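Local structure of HAT1-interacting factor 1 (Saccharomyces cerevisiae, 4NQ0) at residues A[231-234]-A[235-239]; A[282-285]-A[286-290]. The protein chaperones histones H3 and H4 within the nuclear HAT-B acetyltransferase complex, also binds H2A-H2B dimers, and takes part in chromatin assembly and telomere silencing. All coordinates share one frame; numbering follows the deposited sequence.

Contact 1. Residues A[231-234]-A[235-239]; sequences SRLR and IGDVY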
loop_
_atom_site.group_PDB
_atom_site.type_symbol
_atom_site.label_atom_id
_atom_site.label_comp_id
_atom_site.label_asym_id
_atom_site.label_seq_id
_atom_site.Cartn_x
_atom_site.Cartn_y
_atom_site.Cartn_z
ATOM N N SER A 231 12.966 1.437 4.614
ATOM C CA SER A 231 11.776 1.035 5.383
ATOM C C SER A 231 10.576 1.942 5.081
ATOM O O SER A 231 9.490 1.468 4.746
ATOM C CB SER A 231 12.071 1.053 6.886
ATOM O OG SER A 231 12.779 -0.115 7.290
ATOM N N ARG A 232 10.794 3.246 5.179
ATOM C CA ARG A 232 9.753 4.232 4.872
ATOM C C ARG A 232 9.237 4.147 3.433
ATOM O O ARG A 232 8.040 4.305 3.191
ATOM C CB ARG A 232 10.262 5.631 5.199
ATOM C CG ARG A 232 10.160 5.943 6.692
ATOM C CD ARG A 232 11.350 6.739 7.190
ATOM N NE ARG A 232 11.635 7.850 6.299
ATOM C CZ ARG A 232 12.845 8.316 6.007
ATOM N NH1 ARG A 232 13.943 7.784 6.527
ATOM N NH2 ARG A 232 12.949 9.333 5.168
ATOM N N LEU A 233 10.132 3.877 2.488
ATOM C CA LEU A 233 9.747 3.635 1.092
ATOM C C LEU A 233 8.831 2.421 1.002
ATOM O O LEU A 233 7.769 2.482 0.395
ATOM C CB LEU A 233 10.986 3.401 0.212
ATOM C CG LEU A 233 10.742 2.895 -1.220
ATOM C CD1 LEU A 233 9.970 3.914 -2.035
ATOM C CD2 LEU A 233 12.058 2.533 -1.928
ATOM N N ARG A 234 9.262 1.322 1.614
ATOM C CA ARG A 234 8.532 0.066 1.559
ATOM C C ARG A 234 7.202 0.143 2.284
ATOM O O ARG A 234 6.223 -0.471 1.862
ATOM C CB ARG A 234 9.387 -1.076 2.122
ATOM C CG ARG A 234 10.571 -1.423 1.220
ATOM C CD ARG A 234 10.853 -2.913 1.205
ATOM N NE ARG A 234 11.812 -3.291 2.228
ATOM C CZ ARG A 234 12.036 -4.535 2.644
ATOM N NH1 ARG A 234 11.359 -5.567 2.149
ATOM N NH2 ARG A 234 12.948 -4.742 3.586
ATOM N N ILE A 235 7.171 0.897 3.370
ATOM C CA ILE A 235 5.924 1.144 4.085
ATOM C C ILE A 235 4.936 1.876 3.181
ATOM O O ILE A 235 3.769 1.496 3.106
ATOM C CB ILE A 235 6.162 1.906 5.416
ATOM C CG1 ILE A 235 6.792 0.963 6.445
ATOM C CG2 ILE A 235 4.849 2.452 5.979
ATOM C CD1 ILE A 235 7.343 1.651 7.669
ATOM N N GLY A 236 5.410 2.902 2.472
ATOM C CA GLY A 236 4.580 3.607 1.495
ATOM C C GLY A 236 3.997 2.659 0.469
ATOM O O GLY A 236 2.790 2.698 0.195
ATOM N N ASP A 237 4.856 1.793 -0.077
ATOM C CA ASP A 237 4.454 0.760 -1.043
ATOM C C ASP A 237 3.379 -0.152 -0.466
ATOM O O ASP A 237 2.429 -0.527 -1.161
ATOM C CB ASP A 237 5.660 -0.099 -1.479
ATOM C CG ASP A 237 6.589 0.616 -2.449
ATOM O OD1 ASP A 237 6.204 1.652 -3.034
ATOM O OD2 ASP A 237 7.720 0.125 -2.627
ATOM N N VAL A 238 3.513 -0.504 0.813
ATOM C CA VAL A 238 2.518 -1.353 1.458
ATOM C C VAL A 238 1.176 -0.638 1.554
ATOM O O VAL A 238 0.117 -1.256 1.326
ATOM C CB VAL A 238 2.968 -1.825 2.845
ATOM C CG1 VAL A 238 1.800 -2.502 3.601
ATOM C CG2 VAL A 238 4.166 -2.770 2.700
ATOM N N TYR A 239 1.210 0.654 1.879
ATOM C CA TYR A 239 -0.027 1.427 2.007
ATOM C C TYR A 239 -0.733 1.548 0.661
ATOM O O TYR A 239 -1.960 1.460 0.606
ATOM C CB TYR A 239 0.216 2.810 2.641
ATOM C CG TYR A 239 0.273 2.798 4.155
ATOM C CD1 TYR A 239 -0.759 2.242 4.905
ATOM C CD2 TYR A 239 1.343 3.362 4.840
ATOM C CE1 TYR A 239 -0.723 2.233 6.292
ATOM C CE2 TYR A 239 1.393 3.355 6.222
ATOM C CZ TYR A 239 0.365 2.787 6.939
ATOM O OH TYR A 239 0.430 2.790 8.293
#
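Four successive i to i+4 bonds join S231-R234 to I235-Y239 as a continuous stretch of alpha-helix, the shortest running from I235 N to S231 O at 2.8 Å and the longest from G236 N to R232 O at 3.1 Å. This stretch belongs to helix 229-248, which, with most of helix 252-266, makes up the predicted second TPR repeat, a helical-hairpin motif stacked into a solenoid. Aliphatic branches lie against the carbonyl oxygens of the ladder. I235 has CG1 anti to its carbonyl carbon (chi1 -73°), which swings that branch back along the helix: CG1 lies 3.2 Å from S231 O and CD1 follows at 3.6 Å from the same oxygen. Its outer surface packs on L214 of helix 202-218 and Y265 of helix 252-266, wedging it between neighbouring helices. An alanine here would lose both outer branches and is likely to open a gap between L214 and Y265, with S231 O keeping only the cover of CB. Nearly one turn on, V238 repeats the pattern, CG2 resting 3.2 Å from R234 O while the side chain leans on L217. The polar ends find partners beyond these nine residues: R232 pairs with E229 and R234 NE bonds N230, both in the preceding turn of the same helix, R232 also bonds T268, and D237 OD1 takes both a salt bridge from K278 and a hydrogen bond from Y266. The other carboxylate oxygen of D237 stays by its own helix, with OD2 4.3 Å from L233 CG.

Contact 2. Residues A[282-285]-A[286-290]; sequences AEFL and VCDAL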
loop_
_atom_site.group_PDB
_atom_site.type_symbol
_atom_site.label_atom_id
_atom_site.label_comp_id
_atom_site.label_asym_id
_atom_site.label_seq_id
_atom_site.Cartn_x
_atom_site.Cartn_y
_atom_site.Cartn_z
ATOM N N ALA A 282 0.535 8.256 -6.156
ATOM C CA ALA A 282 -0.305 8.285 -4.951
ATOM C C ALA A 282 -1.356 9.416 -4.990
ATOM O O ALA A 282 -2.520 9.215 -4.614
ATOM C CB ALA A 282 0.565 8.418 -3.714
ATOM N N GLU A 283 -0.948 10.595 -5.459
ATOM C CA GLU A 283 -1.889 11.702 -5.653
ATOM C C GLU A 283 -3.005 11.315 -6.598
ATOM O O GLU A 283 -4.163 11.614 -6.333
ATOM C CB GLU A 283 -1.201 12.945 -6.198
ATOM C CG GLU A 283 -0.175 13.568 -5.263
ATOM C CD GLU A 283 -0.768 14.514 -4.232
ATOM O OE1 GLU A 283 -2.012 14.510 -4.042
ATOM O OE2 GLU A 283 0.037 15.260 -3.609
ATOM N N PHE A 284 -2.675 10.639 -7.696
ATOM C CA PHE A 284 -3.714 10.240 -8.659
ATOM C C PHE A 284 -4.643 9.179 -8.077
ATOM O O PHE A 284 -5.870 9.225 -8.288
ATOM C CB PHE A 284 -3.103 9.739 -9.970
ATOM C CG PHE A 284 -4.106 9.100 -10.895
ATOM C CD1 PHE A 284 -5.000 9.877 -11.612
ATOM C CD2 PHE A 284 -4.167 7.724 -11.024
ATOM C CE1 PHE A 284 -5.948 9.292 -12.443
ATOM C CE2 PHE A 284 -5.102 7.124 -11.861
ATOM C CZ PHE A 284 -5.996 7.913 -12.571
ATOM N N LEU A 285 -4.073 8.209 -7.363
ATOM C CA LEU A 285 -4.891 7.133 -6.784
ATOM C C LEU A 285 -5.890 7.675 -5.761
ATOM O O LEU A 285 -7.023 7.213 -5.696
ATOM C CB LEU A 285 -4.005 6.039 -6.174
ATOM C CG LEU A 285 -3.192 5.198 -7.165
ATOM C CD1 LEU A 285 -2.131 4.361 -6.427
ATOM C CD2 LEU A 285 -4.082 4.294 -8.020
ATOM N N VAL A 286 -5.469 8.658 -4.978
ATOM C CA VAL A 286 -6.365 9.394 -4.084
ATOM C C VAL A 286 -7.581 9.934 -4.840
ATOM O O VAL A 286 -8.718 9.701 -4.433
ATOM C CB VAL A 286 -5.629 10.555 -3.385
ATOM C CG1 VAL A 286 -6.625 11.569 -2.784
ATOM C CG2 VAL A 286 -4.670 10.013 -2.310
ATOM N N CYS A 287 -7.334 10.625 -5.954
ATOM C CA CYS A 287 -8.404 11.198 -6.774
ATOM C C CYS A 287 -9.306 10.147 -7.397
ATOM O O CYS A 287 -10.529 10.331 -7.462
ATOM C CB CYS A 287 -7.812 12.087 -7.876
ATOM S SG CYS A 287 -6.949 13.509 -7.188
ATOM N N ASP A 288 -8.708 9.053 -7.859
ATOM C CA ASP A 288 -9.468 7.991 -8.488
ATOM C C ASP A 288 -10.417 7.310 -7.493
ATOM O O ASP A 288 -11.538 6.979 -7.847
ATOM C CB ASP A 288 -8.551 6.949 -9.133
ATOM C CG ASP A 288 -9.219 6.244 -10.301
ATOM O OD1 ASP A 288 -9.454 6.908 -11.329
ATOM O OD2 ASP A 288 -9.510 5.036 -10.188
ATOM N N ALA A 289 -9.967 7.108 -6.263
ATOM C CA ALA A 289 -10.823 6.562 -5.221
ATOM C C ALA A 289 -11.854 7.601 -4.776
ATOM O O ALA A 289 -13.016 7.273 -4.578
ATOM C CB ALA A 289 -9.991 6.100 -4.040
ATOM N N LEU A 290 -11.413 8.850 -4.651
ATOM C CA LEU A 290 -12.257 9.966 -4.234
ATOM C C LEU A 290 -13.498 10.162 -5.093
ATOM O O LEU A 290 -14.532 10.596 -4.589
ATOM C CB LEU A 290 -11.434 11.259 -4.220
ATOM C CG LEU A 290 -11.885 12.489 -3.442
ATOM C CD1 LEU A 290 -12.375 12.148 -2.047
ATOM C CD2 LEU A 290 -10.714 13.483 -3.376
#
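F284 and D288, one turn apart, run side by side in the same direction, the ring's far end brushing the carboxylate with CZ 3.8 Å from D288 OD1. In F284, CG stands opposite the backbone N (chi1 170°), so that the ring reaches forward along the helix; D288 is also extended away from its N, though twisted to -153°, and the carboxylate plane ends up 32° from that of the ring. The contact is oblique and loose; D288 has long, weak ion pairs with R247 and R291, and its side chain also touches Q332. The backbones below are bound more firmly, D288 N donating to F284 O at 2.9 Å. This is the closing part of helix 273-290 in the TPR solenoid, within the region that binds H2A-H2B, and different flanks of the helix meet different neighbours: F284 touches helix 323-344, L285 helix 229-248 and V286 helix 252-266. V286 also lays CG2 3.3 Å from A282 O, shielding a carbonyl already bonded to V286 N at 3.0 Å. E283 bends at chi2 toward helix 298-316, where OE1 forms a salt bridge with R304 and OE2 a hydrogen bond with H307. A289 sets CB 3.6 Å from L285 O.

How the contacts relate
Each contact is a short length of a single helix with i to i+4 backbone bonds, yet the two illustrate how place in a solenoid sets side-chain chemistry. Contact 1 lies nearer the centre of the chain but is only partly buried, with two arginines and an aspartate, all partly exposed, bonded to surrounding residues. Contact 2, farther from the centre, is more buried: four other helices surround it, and its main buried charge, E283, is paired. The centres of contact 1 and contact 2 are about 17 Å apart, their nearest atoms about 7 Å. Helix 252-266 touches both, while helix 229-248, which carries contact 1, packs on A282 and L285 further along.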